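Local coordinates for protein amine Dehydrogenase (Pseudomonas putida, PDB 1JMX) that probably takes part in the oxidation of amines as the heme-carrying subunit of a quinohemoprotein, passing electrons through its two c-type hemes, at residues Phe224-Trp238 against Asn241-Phe253. Sequence-based numbering, arbitrary orientation.
Sequences FNGSGSAILYNGYEW and NVKVGDANLRQVF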
# COMPACT_ATOMS: atom_id res chain seq x y z
N PHE A 224 -28.71 -14.11 15.21
CA PHE A 224 -28.27 -12.86 14.63
C PHE A 224 -29.17 -11.76 15.19
O PHE A 224 -29.99 -11.16 14.49
CB PHE A 224 -28.31 -12.89 13.10
CG PHE A 224 -27.50 -11.80 12.46
CD1 PHE A 224 -26.11 -11.81 12.52
CD2 PHE A 224 -28.12 -10.74 11.81
CE1 PHE A 224 -25.35 -10.79 11.96
CE2 PHE A 224 -27.37 -9.70 11.24
CZ PHE A 224 -25.98 -9.73 11.31
N ASN A 225 -29.05 -11.54 16.50
CA ASN A 225 -29.84 -10.52 17.18
C ASN A 225 -28.92 -9.43 17.71
O ASN A 225 -27.90 -9.71 18.35
CB ASN A 225 -30.64 -11.13 18.34
CG ASN A 225 -31.57 -12.25 17.88
OD1 ASN A 225 -32.26 -12.12 16.87
ND2 ASN A 225 -31.59 -13.35 18.63
N GLY A 226 -29.29 -8.19 17.43
CA GLY A 226 -28.48 -7.07 17.87
C GLY A 226 -29.24 -5.78 18.02
O GLY A 226 -30.38 -5.64 17.60
N SER A 227 -28.55 -4.83 18.63
CA SER A 227 -29.08 -3.50 18.89
C SER A 227 -27.99 -2.49 18.57
O SER A 227 -26.81 -2.74 18.82
CB SER A 227 -29.46 -3.39 20.37
OG SER A 227 -29.69 -2.04 20.77
N GLY A 228 -28.38 -1.35 18.00
CA GLY A 228 -27.40 -0.33 17.67
C GLY A 228 -28.06 0.93 17.17
O GLY A 228 -29.23 1.20 17.47
N SER A 229 -27.32 1.71 16.40
CA SER A 229 -27.85 2.95 15.86
C SER A 229 -27.30 3.23 14.48
O SER A 229 -26.37 2.56 14.03
CB SER A 229 -27.54 4.11 16.80
OG SER A 229 -26.15 4.16 17.06
N ALA A 230 -27.88 4.21 13.81
CA ALA A 230 -27.46 4.56 12.47
C ALA A 230 -27.75 6.02 12.15
O ALA A 230 -28.59 6.65 12.81
CB ALA A 230 -28.14 3.66 11.46
N ILE A 231 -27.00 6.56 11.19
CA ILE A 231 -27.16 7.93 10.73
C ILE A 231 -27.36 7.80 9.24
O ILE A 231 -26.93 6.83 8.62
CB ILE A 231 -25.89 8.79 11.00
CG1 ILE A 231 -25.61 8.86 12.51
CG2 ILE A 231 -26.11 10.23 10.49
CD1 ILE A 231 -24.43 9.75 12.88
N LEU A 232 -28.03 8.79 8.66
CA LEU A 232 -28.31 8.79 7.24
C LEU A 232 -27.73 10.07 6.63
O LEU A 232 -28.09 11.18 7.02
CB LEU A 232 -29.82 8.69 7.03
CG LEU A 232 -30.51 8.36 5.70
CD1 LEU A 232 -31.05 9.61 5.06
CD2 LEU A 232 -29.60 7.58 4.78
N TYR A 233 -26.78 9.88 5.71
CA TYR A 233 -26.12 10.97 5.00
C TYR A 233 -26.66 11.13 3.60
O TYR A 233 -26.94 10.15 2.91
CB TYR A 233 -24.62 10.70 4.88
CG TYR A 233 -23.88 10.57 6.18
CD1 TYR A 233 -23.48 9.32 6.64
CD2 TYR A 233 -23.54 11.69 6.92
CE1 TYR A 233 -22.75 9.19 7.81
CE2 TYR A 233 -22.81 11.58 8.09
CZ TYR A 233 -22.42 10.33 8.53
OH TYR A 233 -21.68 10.21 9.67
N ASN A 234 -26.82 12.38 3.18
CA ASN A 234 -27.29 12.71 1.84
C ASN A 234 -28.56 11.99 1.39
O ASN A 234 -28.72 11.69 0.21
CB ASN A 234 -26.15 12.49 0.83
CG ASN A 234 -26.39 13.17 -0.50
OD1 ASN A 234 -27.16 14.12 -0.59
ND2 ASN A 234 -25.73 12.69 -1.54
N GLY A 235 -29.44 11.68 2.33
CA GLY A 235 -30.70 11.04 2.01
C GLY A 235 -30.69 9.58 1.61
O GLY A 235 -31.77 9.01 1.42
N TYR A 236 -29.52 8.97 1.47
CA TYR A 236 -29.44 7.56 1.09
C TYR A 236 -28.26 6.80 1.69
O TYR A 236 -28.35 5.59 1.86
CB TYR A 236 -29.45 7.39 -0.44
CG TYR A 236 -28.14 7.69 -1.14
CD1 TYR A 236 -27.34 6.66 -1.65
CD2 TYR A 236 -27.69 9.00 -1.30
CE1 TYR A 236 -26.15 6.93 -2.30
CE2 TYR A 236 -26.50 9.29 -1.95
CZ TYR A 236 -25.73 8.25 -2.45
OH TYR A 236 -24.58 8.53 -3.12
N GLU A 237 -27.18 7.50 2.02
CA GLU A 237 -25.99 6.87 2.60
C GLU A 237 -26.15 6.49 4.07
O GLU A 237 -25.86 7.27 4.98
CB GLU A 237 -24.75 7.75 2.40
CG GLU A 237 -24.25 7.81 0.96
CD GLU A 237 -23.58 6.52 0.47
OE1 GLU A 237 -23.64 5.48 1.16
OE2 GLU A 237 -22.99 6.56 -0.62
N TRP A 238 -26.58 5.25 4.27
CA TRP A 238 -26.82 4.69 5.59
C TRP A 238 -25.55 4.14 6.23
O TRP A 238 -24.87 3.29 5.67
CB TRP A 238 -27.86 3.58 5.45
CG TRP A 238 -28.11 2.78 6.69
CD1 TRP A 238 -27.36 1.73 7.16
CD2 TRP A 238 -29.22 2.91 7.58
NE1 TRP A 238 -27.95 1.20 8.28
CE2 TRP A 238 -29.09 1.90 8.56
CE3 TRP A 238 -30.32 3.78 7.65
CZ2 TRP A 238 -30.02 1.73 9.60
CZ3 TRP A 238 -31.24 3.62 8.67
CH2 TRP A 238 -31.09 2.60 9.63
N ASN A 241 -24.12 1.01 13.23
CA ASN A 241 -23.30 0.17 14.08
C ASN A 241 -24.26 -0.65 14.92
O ASN A 241 -25.07 -0.10 15.68
CB ASN A 241 -22.38 0.99 14.98
CG ASN A 241 -21.38 0.12 15.71
OD1 ASN A 241 -21.66 -0.39 16.81
ND2 ASN A 241 -20.24 -0.10 15.08
N VAL A 242 -24.17 -1.96 14.77
CA VAL A 242 -25.04 -2.87 15.50
C VAL A 242 -24.25 -3.94 16.22
O VAL A 242 -23.54 -4.74 15.60
CB VAL A 242 -26.06 -3.54 14.55
CG1 VAL A 242 -26.93 -4.50 15.31
CG2 VAL A 242 -26.91 -2.47 13.86
N LYS A 243 -24.37 -3.93 17.54
CA LYS A 243 -23.71 -4.88 18.40
C LYS A 243 -24.47 -6.21 18.35
O LYS A 243 -25.52 -6.36 19.00
CB LYS A 243 -23.70 -4.33 19.83
CG LYS A 243 -23.01 -5.22 20.85
CD LYS A 243 -21.51 -5.09 20.76
CE LYS A 243 -20.82 -6.00 21.76
NZ LYS A 243 -19.34 -6.04 21.50
N VAL A 244 -23.99 -7.14 17.52
CA VAL A 244 -24.61 -8.47 17.39
C VAL A 244 -23.73 -9.47 18.14
O VAL A 244 -22.66 -9.87 17.67
CB VAL A 244 -24.74 -8.90 15.91
CG1 VAL A 244 -25.39 -10.29 15.83
CG2 VAL A 244 -25.56 -7.89 15.13
N GLY A 245 -24.20 -9.86 19.32
CA GLY A 245 -23.45 -10.79 20.14
C GLY A 245 -22.30 -10.06 20.82
O GLY A 245 -22.51 -9.08 21.55
N ASP A 246 -21.08 -10.52 20.55
CA ASP A 246 -19.88 -9.93 21.13
C ASP A 246 -19.14 -9.04 20.13
O ASP A 246 -18.05 -8.53 20.44
CB ASP A 246 -18.93 -11.05 21.60
CG ASP A 246 -19.57 -11.97 22.64
OD1 ASP A 246 -19.32 -11.77 23.86
OD2 ASP A 246 -20.33 -12.89 22.25
N ALA A 247 -19.73 -8.83 18.97
CA ALA A 247 -19.08 -8.01 17.95
C ALA A 247 -19.89 -6.82 17.47
O ALA A 247 -21.12 -6.90 17.34
CB ALA A 247 -18.70 -8.89 16.75
N ASN A 248 -19.20 -5.71 17.26
CA ASN A 248 -19.84 -4.52 16.74
C ASN A 248 -19.72 -4.63 15.24
O ASN A 248 -18.63 -4.85 14.71
CB ASN A 248 -19.14 -3.26 17.21
CG ASN A 248 -19.69 -2.75 18.53
OD1 ASN A 248 -20.62 -1.93 18.55
ND2 ASN A 248 -19.14 -3.24 19.63
N LEU A 249 -20.85 -4.52 14.54
CA LEU A 249 -20.85 -4.60 13.10
C LEU A 249 -21.24 -3.27 12.49
O LEU A 249 -22.21 -2.65 12.92
CB LEU A 249 -21.82 -5.68 12.62
CG LEU A 249 -21.70 -7.10 13.17
CD1 LEU A 249 -22.52 -8.03 12.30
CD2 LEU A 249 -20.26 -7.56 13.19
N ARG A 250 -20.44 -2.81 11.54
CA ARG A 250 -20.71 -1.57 10.81
C ARG A 250 -21.63 -1.93 9.65
O ARG A 250 -21.52 -3.00 9.06
CB ARG A 250 -19.41 -1.00 10.26
CG ARG A 250 -18.85 0.21 10.98
CD ARG A 250 -18.49 -0.06 12.44
NE ARG A 250 -17.64 0.99 13.01
CZ ARG A 250 -17.30 1.11 14.29
NH1 ARG A 250 -17.73 0.23 15.20
NH2 ARG A 250 -16.46 2.07 14.67
N GLN A 251 -22.55 -1.03 9.32
CA GLN A 251 -23.47 -1.23 8.21
C GLN A 251 -23.24 -0.10 7.23
O GLN A 251 -23.38 1.06 7.58
CB GLN A 251 -24.92 -1.16 8.69
CG GLN A 251 -25.32 -2.16 9.75
CD GLN A 251 -26.79 -2.09 10.09
OE1 GLN A 251 -27.36 -1.00 10.21
NE2 GLN A 251 -27.42 -3.24 10.24
N VAL A 252 -22.86 -0.44 6.01
CA VAL A 252 -22.66 0.55 4.97
C VAL A 252 -23.64 0.17 3.86
O VAL A 252 -23.37 -0.71 3.03
CB VAL A 252 -21.20 0.58 4.46
CG1 VAL A 252 -21.06 1.53 3.29
CG2 VAL A 252 -20.26 0.97 5.59
N PHE A 253 -24.83 0.77 3.92
CA PHE A 253 -25.87 0.49 2.94
C PHE A 253 -26.24 1.74 2.18
O PHE A 253 -25.90 2.86 2.57
CB PHE A 253 -27.15 -0.03 3.61
CG PHE A 253 -26.95 -1.17 4.57
CD1 PHE A 253 -25.98 -2.13 4.36
CD2 PHE A 253 -27.75 -1.27 5.71
CE1 PHE A 253 -25.79 -3.17 5.26
CE2 PHE A 253 -27.58 -2.31 6.61
CZ PHE A 253 -26.59 -3.26 6.38
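Two successive hairpins of an eight-stranded antiparallel up-and-down β-barrel share strand 237-244, which pairs with 223-233 through S227/K243 and S229/N241, and with 247-256 through W238/F253. S229 and N241 form a hydrogen-bonded pair, N241 N reaching S229 O at 2.8 Å and S229 N returning to N241 O at 3.0 Å. Two residues along, K243 N binds S227 O from well above its carbonyl plane, while the return bond from S227 N is weak. G228 carries no side chain between these pairs, and its CA lies 3.1 Å from N241 O in a CA-H...O contact. V242 CG1 packs on the G226 backbone, and V244 CG2 lies near G226 CA. V244 CG1 meets F224 CD1 at 3.7 Å, and L249 CD1, from a side chain pointing against that of F224, reaches CE1 and CZ of the same ring. At the other end, W238 and F253 exchange backbone bonds. Their side chains run alongside one another, the indole five-membered ring and the phenyl nearly parallel (9°) but slid apart, with CD1 of W238 3.4 Å from CD2 of F253. Q251 extends beside W238; its OE1 takes the indole NE1 hydrogen at 3.0 Å, lying in the indole plane although NE1 stands above the amide carbonyl plane. This bond fixes one edge of the indole, and A230 CB lies over one face, toward the rim. Y236 and E237 opposite Y233 make a classic β-bulge, and E237 forms salt bridges to R239 and R79. Strand 209-218 continues the sheet beyond 223-233, strand 259-266 beyond 247-256; W238 touches V202 and Q251 touches M200 on strand 194-204, F253 stacks on F276 of strand 269-280, and Y236 meets W170 of helix 165-173.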